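Serine-threonine phosphatase 2C (PDB 2I44) binds calcium ions and probably acts as a metal-dependent phosphatase that removes phosphate from serine and threonine residues of proteins. Local coordinates at residues 205-217 and 226-238. Residues are numbered along the deposited sequence; the frame is centred on the assembly and turned at random.
Sequences NKPFIRGGDFSFR and QLQYSRAFGGKDL
Lys206 offers its backbone O to the side-chain amide of Gln228, whose NE2 donates to it at 2.9 Å, tilted 30° from the carbonyl plane. Pro207 O is joined to Gln228 O by a water that donates to both. The Phe208 ring runs alongside the Gln228 chain, with the ring and amide planes only 6° apart. Phe208 CE1 comes within 3.3 Å of Gln228 CG. With CG of Phe208 beside the backbone N (chi1 -62°), the ring also reaches Gln226 CB. Ile209 makes the one beta bridge, an antiparallel hydrogen-bonded pair with Leu227. Ile209 N donates to Leu227 O at 2.8 Å, while the return bond from Leu227 N to Ile209 O is weak. Beside the bridge, Ile209 CG2 packs on Leu227 CB at 3.7 Å. Phe214 CE2 sits above the centre of the Arg210 guanidinium. Further along, Leu238 CD2 lies against Gly211 N. Phe214 CE1 meets Gln226 CG at 3.8 Å. Arg217 NH1 closes the contact, bonding Asp237 OD2 at 2.7 Å in its guanidinium plane and Asp213 OD2 at 3.0 Å. Lys236 holds the other oxygen of Asp237, which makes a four-residue salt-bridge network. The side chain of Tyr229 is about 6 Å from a bound calcium ion. The contact ties the two-stranded sheet 196-198/208-210 to the loop 226-232, consistent with the flap subdomain beside the metal centre in PP2C phosphatases.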
loop_
_atom_site.group_PDB
_atom_site.type_symbol
_atom_site.label_atom_id
_atom_site.label_comp_id
_atom_site.label_asym_id
_atom_site.label_seq_id
_atom_site.Cartn_x
_atom_site.Cartn_y
_atom_site.Cartn_z
ATOM N N ASN A 205 4.643 -18.301 -14.296
ATOM C CA ASN A 205 3.955 -17.936 -13.067
ATOM C C ASN A 205 3.917 -16.443 -12.745
ATOM O O ASN A 205 3.168 -16.023 -11.863
ATOM C CB ASN A 205 4.570 -18.707 -11.899
ATOM C CG ASN A 205 4.247 -20.187 -11.953
ATOM O OD1 ASN A 205 5.108 -21.033 -11.699
ATOM N ND2 ASN A 205 2.997 -20.509 -12.280
ATOM N N LYS A 206 4.715 -15.641 -13.442
ATOM C CA LYS A 206 4.712 -14.200 -13.197
ATOM C C LYS A 206 4.487 -13.417 -14.486
ATOM O O LYS A 206 5.377 -12.709 -14.960
ATOM C CB LYS A 206 6.027 -13.751 -12.552
ATOM C CG LYS A 206 6.276 -14.308 -11.161
ATOM C CD LYS A 206 7.432 -13.573 -10.484
ATOM C CE LYS A 206 7.890 -14.278 -9.216
ATOM N NZ LYS A 206 8.412 -15.637 -9.535
ATOM N N PRO A 207 3.289 -13.546 -15.076
ATOM C CA PRO A 207 2.962 -12.840 -16.318
ATOM C C PRO A 207 3.028 -11.314 -16.186
ATOM O O PRO A 207 2.975 -10.758 -15.082
ATOM C CB PRO A 207 1.559 -13.349 -16.644
ATOM C CG PRO A 207 0.987 -13.644 -15.276
ATOM C CD PRO A 207 2.136 -14.329 -14.598
ATOM N N PHE A 208 3.144 -10.649 -17.330
ATOM C CA PHE A 208 3.249 -9.194 -17.393
ATOM C C PHE A 208 2.059 -8.575 -18.108
ATOM O O PHE A 208 1.444 -9.216 -18.957
ATOM C CB PHE A 208 4.496 -8.783 -18.189
ATOM C CG PHE A 208 5.800 -9.246 -17.595
ATOM C CD1 PHE A 208 6.508 -8.428 -16.718
ATOM C CD2 PHE A 208 6.333 -10.490 -17.932
ATOM C CE1 PHE A 208 7.734 -8.841 -16.186
ATOM C CE2 PHE A 208 7.552 -10.912 -17.406
ATOM C CZ PHE A 208 8.254 -10.086 -16.530
ATOM N N ILE A 209 1.730 -7.335 -17.747
ATOM C CA ILE A 209 0.685 -6.610 -18.447
ATOM C C ILE A 209 1.502 -5.835 -19.470
ATOM O O ILE A 209 2.460 -5.150 -19.116
ATOM C CB ILE A 209 -0.105 -5.608 -17.549
ATOM C CG1 ILE A 209 -0.954 -4.690 -18.450
ATOM C CG2 ILE A 209 0.840 -4.799 -16.670
ATOM C CD1 ILE A 209 -2.011 -3.838 -17.706
ATOM N N ARG A 210 1.147 -5.962 -20.738
ATOM C CA ARG A 210 1.874 -5.285 -21.798
ATOM C C ARG A 210 0.953 -4.393 -22.619
ATOM O O ARG A 210 -0.135 -4.813 -23.012
ATOM C CB ARG A 210 2.538 -6.328 -22.697
ATOM C CG ARG A 210 3.225 -5.753 -23.913
ATOM C CD ARG A 210 3.857 -6.846 -24.757
ATOM N NE ARG A 210 4.964 -7.515 -24.078
ATOM C CZ ARG A 210 5.700 -8.478 -24.625
ATOM N NH1 ARG A 210 5.444 -8.887 -25.859
ATOM N NH2 ARG A 210 6.693 -9.032 -23.939
ATOM N N GLY A 211 1.396 -3.166 -22.875
ATOM C CA GLY A 211 0.596 -2.232 -23.656
ATOM C C GLY A 211 0.409 -2.657 -25.104
ATOM O O GLY A 211 1.171 -3.473 -25.628
ATOM N N GLY A 212 -0.605 -2.097 -25.756
ATOM C CA GLY A 212 -0.873 -2.436 -27.144
ATOM C C GLY A 212 0.158 -1.887 -28.110
ATOM O O GLY A 212 0.270 -2.356 -29.245
ATOM N N ASP A 213 0.917 -0.892 -27.663
ATOM C CA ASP A 213 1.934 -0.268 -28.499
ATOM C C ASP A 213 3.334 -0.799 -28.196
ATOM O O ASP A 213 4.320 -0.335 -28.770
ATOM C CB ASP A 213 1.902 1.244 -28.289
ATOM C CG ASP A 213 2.179 1.636 -26.850
ATOM O OD1 ASP A 213 2.133 0.747 -25.975
ATOM O OD2 ASP A 213 2.437 2.829 -26.593
ATOM N N PHE A 214 3.413 -1.786 -27.310
ATOM C CA PHE A 214 4.698 -2.358 -26.917
ATOM C C PHE A 214 5.559 -2.801 -28.084
ATOM O O PHE A 214 6.723 -2.416 -28.194
ATOM C CB PHE A 214 4.490 -3.559 -25.997
ATOM C CG PHE A 214 5.767 -4.143 -25.463
ATOM C CD1 PHE A 214 6.318 -3.672 -24.275
ATOM C CD2 PHE A 214 6.422 -5.158 -26.150
ATOM C CE1 PHE A 214 7.508 -4.209 -23.777
ATOM C CE2 PHE A 214 7.611 -5.700 -25.662
ATOM C CZ PHE A 214 8.153 -5.223 -24.471
ATOM N N SER A 215 4.985 -3.621 -28.953
ATOM C CA SER A 215 5.724 -4.138 -30.094
ATOM C C SER A 215 6.238 -3.027 -31.002
ATOM O O SER A 215 7.398 -3.028 -31.400
ATOM C CB SER A 215 4.847 -5.108 -30.892
ATOM O OG SER A 215 5.636 -5.851 -31.804
ATOM N N PHE A 216 5.378 -2.071 -31.327
ATOM C CA PHE A 216 5.807 -0.980 -32.190
ATOM C C PHE A 216 6.896 -0.131 -31.550
ATOM O O PHE A 216 7.865 0.246 -32.212
ATOM C CB PHE A 216 4.612 -0.110 -32.597
ATOM C CG PHE A 216 3.812 -0.688 -33.732
ATOM C CD1 PHE A 216 4.444 -1.074 -34.916
ATOM C CD2 PHE A 216 2.430 -0.838 -33.629
ATOM C CE1 PHE A 216 3.713 -1.602 -35.984
ATOM C CE2 PHE A 216 1.687 -1.364 -34.690
ATOM C CZ PHE A 216 2.331 -1.744 -35.870
ATOM N N ARG A 217 6.756 0.159 -30.263
ATOM C CA ARG A 217 7.762 0.962 -29.586
ATOM C C ARG A 217 9.061 0.185 -29.436
ATOM O O ARG A 217 10.144 0.773 -29.381
ATOM C CB ARG A 217 7.244 1.416 -28.222
ATOM C CG ARG A 217 5.972 2.227 -28.350
ATOM C CD ARG A 217 5.401 2.627 -27.015
ATOM N NE ARG A 217 6.252 3.576 -26.313
ATOM C CZ ARG A 217 5.810 4.406 -25.375
ATOM N NH1 ARG A 217 4.526 4.393 -25.042
ATOM N NH2 ARG A 217 6.645 5.248 -24.777
ATOM N N GLN A 226 6.830 -3.072 -18.968
ATOM C CA GLN A 226 5.798 -4.006 -18.529
ATOM C C GLN A 226 5.759 -4.059 -17.003
ATOM O O GLN A 226 6.717 -3.689 -16.337
ATOM C CB GLN A 226 6.111 -5.408 -19.041
ATOM C CG GLN A 226 6.139 -5.547 -20.544
ATOM C CD GLN A 226 6.899 -6.784 -20.993
ATOM O OE1 GLN A 226 8.123 -6.875 -20.822
ATOM N NE2 GLN A 226 6.181 -7.744 -21.566
ATOM N N LEU A 227 4.648 -4.535 -16.458
ATOM C CA LEU A 227 4.496 -4.647 -15.014
ATOM C C LEU A 227 3.940 -6.018 -14.680
ATOM O O LEU A 227 3.262 -6.642 -15.498
ATOM C CB LEU A 227 3.547 -3.566 -14.489
ATOM C CG LEU A 227 3.957 -2.115 -14.748
ATOM C CD1 LEU A 227 2.906 -1.179 -14.175
ATOM C CD2 LEU A 227 5.314 -1.849 -14.102
ATOM N N GLN A 228 4.232 -6.497 -13.479
ATOM C CA GLN A 228 3.729 -7.796 -13.070
ATOM C C GLN A 228 2.520 -7.699 -12.144
ATOM O O GLN A 228 2.126 -8.672 -11.515
ATOM C CB GLN A 228 4.859 -8.625 -12.459
ATOM C CG GLN A 228 5.827 -9.097 -13.528
ATOM C CD GLN A 228 7.034 -9.822 -12.972
ATOM O OE1 GLN A 228 7.765 -9.287 -12.138
ATOM N NE2 GLN A 228 7.253 -11.045 -13.440
ATOM N N TYR A 229 1.947 -6.503 -12.061
ATOM C CA TYR A 229 0.726 -6.285 -11.296
ATOM C C TYR A 229 -0.188 -5.455 -12.201
ATOM O O TYR A 229 0.286 -4.636 -12.999
ATOM C CB TYR A 229 0.994 -5.616 -9.938
ATOM C CG TYR A 229 1.941 -4.446 -9.925
ATOM C CD1 TYR A 229 1.471 -3.142 -10.061
ATOM C CD2 TYR A 229 3.307 -4.636 -9.730
ATOM C CE1 TYR A 229 2.343 -2.054 -9.996
ATOM C CE2 TYR A 229 4.182 -3.556 -9.667
ATOM C CZ TYR A 229 3.692 -2.270 -9.799
ATOM O OH TYR A 229 4.539 -1.195 -9.725
ATOM N N SER A 230 -1.491 -5.678 -12.082
ATOM C CA SER A 230 -2.479 -5.023 -12.942
ATOM C C SER A 230 -3.170 -3.735 -12.479
ATOM O O SER A 230 -4.029 -3.199 -13.191
ATOM C CB SER A 230 -3.534 -6.057 -13.317
ATOM O OG SER A 230 -3.845 -6.846 -12.190
ATOM N N ARG A 231 -2.826 -3.257 -11.289
ATOM C CA ARG A 231 -3.397 -2.018 -10.769
ATOM C C ARG A 231 -2.266 -1.255 -10.102
ATOM O O ARG A 231 -1.404 -1.856 -9.458
ATOM C CB ARG A 231 -4.529 -2.307 -9.772
ATOM C CG ARG A 231 -5.649 -3.150 -10.366
ATOM C CD ARG A 231 -6.921 -3.063 -9.545
ATOM N NE ARG A 231 -7.889 -4.088 -9.923
ATOM C CZ ARG A 231 -9.101 -4.203 -9.390
ATOM N NH1 ARG A 231 -9.498 -3.344 -8.456
ATOM N NH2 ARG A 231 -9.905 -5.193 -9.772
ATOM N N ALA A 232 -2.254 0.061 -10.269
ATOM C CA ALA A 232 -1.188 0.862 -9.694
ATOM C C ALA A 232 -1.333 2.354 -9.930
ATOM O O ALA A 232 -2.178 2.808 -10.712
ATOM C CB ALA A 232 0.144 0.403 -10.268
ATOM N N PHE A 233 -0.503 3.111 -9.223
ATOM C CA PHE A 233 -0.457 4.553 -9.392
ATOM C C PHE A 233 0.546 4.755 -10.529
ATOM O O PHE A 233 1.519 4.014 -10.635
ATOM C CB PHE A 233 0.100 5.240 -8.150
ATOM C CG PHE A 233 -0.904 5.461 -7.062
ATOM C CD1 PHE A 233 -2.054 6.203 -7.299
ATOM C CD2 PHE A 233 -0.670 4.976 -5.779
ATOM C CE1 PHE A 233 -2.954 6.465 -6.282
ATOM C CE2 PHE A 233 -1.567 5.232 -4.745
ATOM C CZ PHE A 233 -2.713 5.980 -4.998
ATOM N N GLY A 234 0.319 5.748 -11.379
ATOM C CA GLY A 234 1.260 5.992 -12.455
ATOM C C GLY A 234 1.077 5.085 -13.657
ATOM O O GLY A 234 -0.049 4.787 -14.043
ATOM N N GLY A 235 2.179 4.649 -14.259
ATOM C CA GLY A 235 2.075 3.802 -15.430
ATOM C C GLY A 235 1.313 4.532 -16.529
ATOM O O GLY A 235 0.445 3.955 -17.188
ATOM N N LYS A 236 1.649 5.803 -16.737
ATOM C CA LYS A 236 0.977 6.619 -17.753
ATOM C C LYS A 236 0.676 5.882 -19.057
ATOM O O LYS A 236 -0.475 5.816 -19.486
ATOM C CB LYS A 236 1.799 7.879 -18.067
ATOM C CG LYS A 236 1.161 8.792 -19.125
ATOM C CD LYS A 236 1.898 10.131 -19.248
ATOM C CE LYS A 236 3.286 9.992 -19.858
ATOM N NZ LYS A 236 3.245 9.670 -21.310
ATOM N N ASP A 237 1.700 5.313 -19.675
ATOM C CA ASP A 237 1.509 4.620 -20.945
ATOM C C ASP A 237 0.947 3.199 -20.879
ATOM O O ASP A 237 1.094 2.419 -21.822
ATOM C CB ASP A 237 2.814 4.657 -21.746
ATOM C CG ASP A 237 3.155 6.069 -22.227
ATOM O OD1 ASP A 237 2.478 7.022 -21.783
ATOM O OD2 ASP A 237 4.090 6.227 -23.042
ATOM N N LEU A 238 0.294 2.874 -19.769
ATOM C CA LEU A 238 -0.345 1.570 -19.597
ATOM C C LEU A 238 -1.770 1.778 -19.084
ATOM O O LEU A 238 -2.615 0.880 -19.159
ATOM C CB LEU A 238 0.434 0.698 -18.605
ATOM C CG LEU A 238 1.794 0.142 -19.038
ATOM C CD1 LEU A 238 2.415 -0.632 -17.888
ATOM C CD2 LEU A 238 1.630 -0.744 -20.275
HETATM O O HOH W 1 2.584 -11.293 -12.498
HETATM O O HOH W 2 2.715 0.890 -23.422
HETATM O O HOH W 3 1.145 4.317 -24.602
#